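Local structure of PA1221 (Pseudomonas aeruginosa, 4DG8) at residues G341-L347 against G361-G367. The protein belongs to the ANL family of AMP-binding enzymes, here with AMP bound, and also carries a phosphopantetheine-attachment (carrier protein) domain. Residues are numbered along the deposited sequence.
Sequences GTAVLLL and GEIVAFG
Strands 342-347 and 361-367 run antiparallel at 155°, their axes 4.3 Å apart at closest. The hydrogen-bonded pairs are A343-F366, L345-V364 and L347-E362. Each is closed by two bonds: A343 N to F366 O 3.0 Å and F366 N to A343 O 2.8 Å; L345 N to V364 O and V364 N to L345 O, both 2.9 Å; L347 N to E362 O 2.9 Å and E362 N to L347 O 3.0 Å. These six side chains share one face; the non-hydrogen-bonded pairs V344-A365 and L346-I363 take the other. The ladder belongs to the antiparallel sheet of the AMP-binding domain, where 361-367 pairs on its other edge with 393-406; there the I363 backbone hydrogen-bonds T400 and D402. The side chain of I363 is about 8 Å from the bound AMP. L345 (mt) sets CG 3.7 Å from F366 CE2; L347 (mt) puts CD1 3.6 Å from V364 CG2. T342 OG1 is hydrogen-bonded to R191 NE and to a water (2.6 Å), which donates to F366 O (2.9 Å). E362 OE2 accepts a hydrogen bond from G401 N. G367, at phi 109°, has no room for a CB beside G341 O.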
ATOM      1  N   GLY A 341       3.651 -17.763  -5.008  1.00 28.86           N
ATOM      2  CA  GLY A 341       4.741 -16.966  -5.561  1.00 26.27           C
ATOM      3  C   GLY A 341       5.669 -16.460  -4.468  1.00 27.09           C
ATOM      4  O   GLY A 341       6.751 -15.926  -4.723  1.00 22.24           O
ATOM      5  N   THR A 342       5.249 -16.657  -3.228  1.00 26.07           N
ATOM      6  CA  THR A 342       6.054 -16.252  -2.089  1.00 25.98           C
ATOM      7  C   THR A 342       6.392 -17.450  -1.210  1.00 31.78           C
ATOM      8  O   THR A 342       5.676 -18.455  -1.211  1.00 30.52           O
ATOM      9  CB  THR A 342       5.308 -15.183  -1.291  1.00 18.16           C
ATOM     10  OG1 THR A 342       5.260 -13.988  -2.079  1.00 25.62           O
ATOM     11  CG2 THR A 342       5.997 -14.897   0.046  1.00 21.88           C
ATOM     12  N   ALA A 343       7.503 -17.357  -0.490  1.00 30.27           N
ATOM     13  CA  ALA A 343       7.788 -18.308   0.579  1.00 29.05           C
ATOM     14  C   ALA A 343       8.243 -17.547   1.822  1.00 29.98           C
ATOM     15  O   ALA A 343       8.730 -16.428   1.716  1.00 34.86           O
ATOM     16  CB  ALA A 343       8.864 -19.304   0.139  1.00 37.19           C
ATOM     17  N   VAL A 344       8.065 -18.127   3.002  1.00 26.51           N
ATOM     18  CA  VAL A 344       8.593 -17.500   4.209  1.00 32.57           C
ATOM     19  C   VAL A 344       9.345 -18.486   5.092  1.00 29.82           C
ATOM     20  O   VAL A 344       9.076 -19.679   5.076  1.00 30.76           O
ATOM     21  CB  VAL A 344       7.490 -16.824   5.071  1.00 35.29           C
ATOM     22  CG1 VAL A 344       6.811 -15.708   4.305  1.00 22.77           C
ATOM     23  CG2 VAL A 344       6.458 -17.849   5.546  1.00 36.36           C
ATOM     24  N   LEU A 345      10.315 -17.975   5.843  1.00 34.80           N
ATOM     25  CA  LEU A 345      10.877 -18.720   6.957  1.00 34.20           C
ATOM     26  C   LEU A 345      10.756 -17.834   8.178  1.00 38.93           C
ATOM     27  O   LEU A 345      10.595 -16.621   8.065  1.00 30.46           O
ATOM     28  CB  LEU A 345      12.348 -19.044   6.733  1.00 37.88           C
ATOM     29  CG  LEU A 345      12.705 -20.055   5.645  1.00 42.91           C
ATOM     30  CD1 LEU A 345      14.218 -20.290   5.639  1.00 36.52           C
ATOM     31  CD2 LEU A 345      11.941 -21.357   5.871  1.00 41.73           C
ATOM     32  N   LEU A 346      10.844 -18.456   9.339  1.00 32.72           N
ATOM     33  CA  LEU A 346      10.902 -17.756  10.602  1.00 32.68           C
ATOM     34  C   LEU A 346      12.301 -18.012  11.174  1.00 39.75           C
ATOM     35  O   LEU A 346      12.664 -19.161  11.409  1.00 47.91           O
ATOM     36  CB  LEU A 346       9.829 -18.342  11.525  1.00 31.22           C
ATOM     37  CG  LEU A 346       9.345 -17.505  12.705  1.00 39.74           C
ATOM     38  CD1 LEU A 346       8.668 -16.221  12.210  1.00 30.66           C
ATOM     39  CD2 LEU A 346       8.408 -18.340  13.565  1.00 41.36           C
ATOM     40  N   LEU A 347      13.087 -16.953  11.379  1.00 45.44           N
ATOM     41  CA  LEU A 347      14.494 -17.093  11.795  1.00 46.60           C
ATOM     42  C   LEU A 347      14.802 -16.633  13.221  1.00 37.59           C
ATOM     43  O   LEU A 347      14.363 -15.566  13.640  1.00 37.42           O
ATOM     44  CB  LEU A 347      15.414 -16.349  10.830  1.00 43.44           C
ATOM     45  CG  LEU A 347      15.461 -16.874   9.401  1.00 54.31           C
ATOM     46  CD1 LEU A 347      16.603 -16.203   8.653  1.00 53.19           C
ATOM     47  CD2 LEU A 347      15.626 -18.387   9.379  1.00 61.82           C
ATOM     48  N   GLY A 361      10.221 -15.663  16.301  1.00 38.55           N
ATOM     49  CA  GLY A 361      11.321 -15.373  15.404  1.00 36.56           C
ATOM     50  C   GLY A 361      10.972 -14.220  14.483  1.00 39.05           C
ATOM     51  O   GLY A 361       9.901 -13.615  14.603  1.00 32.86           O
ATOM     52  N   GLU A 362      11.886 -13.906  13.569  1.00 36.20           N
ATOM     53  CA  GLU A 362      11.639 -12.870  12.583  1.00 31.05           C
ATOM     54  C   GLU A 362      11.189 -13.484  11.253  1.00 29.42           C
ATOM     55  O   GLU A 362      11.748 -14.492  10.793  1.00 30.70           O
ATOM     56  CB  GLU A 362      12.884 -12.009  12.385  1.00 34.56           C
ATOM     57  CG  GLU A 362      12.751 -11.012  11.250  1.00 40.62           C
ATOM     58  CD  GLU A 362      14.044 -10.275  10.960  1.00 45.36           C
ATOM     59  OE1 GLU A 362      15.109 -10.692  11.473  1.00 46.75           O
ATOM     60  OE2 GLU A 362      13.987  -9.270  10.224  1.00 44.42           O
ATOM     61  N   ILE A 363      10.163 -12.879  10.659  1.00 28.40           N
ATOM     62  CA  ILE A 363       9.659 -13.296   9.358  1.00 32.35           C
ATOM     63  C   ILE A 363      10.632 -12.888   8.256  1.00 32.71           C
ATOM     64  O   ILE A 363      11.077 -11.740   8.196  1.00 33.80           O
ATOM     65  CB  ILE A 363       8.280 -12.685   9.060  1.00 25.45           C
ATOM     66  CG1 ILE A 363       7.233 -13.168  10.062  1.00 26.18           C
ATOM     67  CG2 ILE A 363       7.816 -13.052   7.655  1.00 19.78           C
ATOM     68  CD1 ILE A 363       5.875 -12.454   9.869  1.00 28.74           C
ATOM     69  N   VAL A 364      10.971 -13.846   7.401  1.00 29.10           N
ATOM     70  CA  VAL A 364      11.831 -13.612   6.250  1.00 27.71           C
ATOM     71  C   VAL A 364      11.108 -14.088   4.997  1.00 31.27           C
ATOM     72  O   VAL A 364      10.588 -15.199   4.965  1.00 28.67           O
ATOM     73  CB  VAL A 364      13.148 -14.402   6.378  1.00 29.51           C
ATOM     74  CG1 VAL A 364      13.998 -14.212   5.136  1.00 33.17           C
ATOM     75  CG2 VAL A 364      13.896 -13.983   7.650  1.00 33.47           C
ATOM     76  N   ALA A 365      11.078 -13.247   3.972  1.00 33.21           N
ATOM     77  CA  ALA A 365      10.292 -13.523   2.781  1.00 26.54           C
ATOM     78  C   ALA A 365      11.190 -13.777   1.586  1.00 28.73           C
ATOM     79  O   ALA A 365      12.222 -13.130   1.423  1.00 31.45           O
ATOM     80  CB  ALA A 365       9.347 -12.360   2.485  1.00 24.14           C
ATOM     81  N   PHE A 366      10.777 -14.715   0.752  1.00 28.02           N
ATOM     82  CA  PHE A 366      11.479 -15.065  -0.472  1.00 27.48           C
ATOM     83  C   PHE A 366      10.486 -15.019  -1.612  1.00 22.63           C
ATOM     84  O   PHE A 366       9.265 -15.118  -1.402  1.00 31.93           O
ATOM     85  CB  PHE A 366      11.980 -16.520  -0.419  1.00 26.43           C
ATOM     86  CG  PHE A 366      12.901 -16.826   0.718  1.00 28.95           C
ATOM     87  CD1 PHE A 366      14.273 -16.837   0.526  1.00 32.68           C
ATOM     88  CD2 PHE A 366      12.398 -17.175   1.967  1.00 29.43           C
ATOM     89  CE1 PHE A 366      15.141 -17.148   1.573  1.00 25.03           C
ATOM     90  CE2 PHE A 366      13.249 -17.493   3.017  1.00 30.31           C
ATOM     91  CZ  PHE A 366      14.629 -17.478   2.825  1.00 23.96           C
ATOM     92  N   GLY A 367      11.012 -14.988  -2.828  1.00 30.13           N
ATOM     93  CA  GLY A 367      10.165 -15.206  -3.981  1.00 26.89           C
ATOM     94  C   GLY A 367       9.857 -14.039  -4.887  1.00 26.85           C
ATOM     95  O   GLY A 367      10.555 -13.008  -4.915  1.00 23.57           O
TER
HETATM   96  O   HOH W   1       7.606 -13.182  -2.757  1.00 30.36           O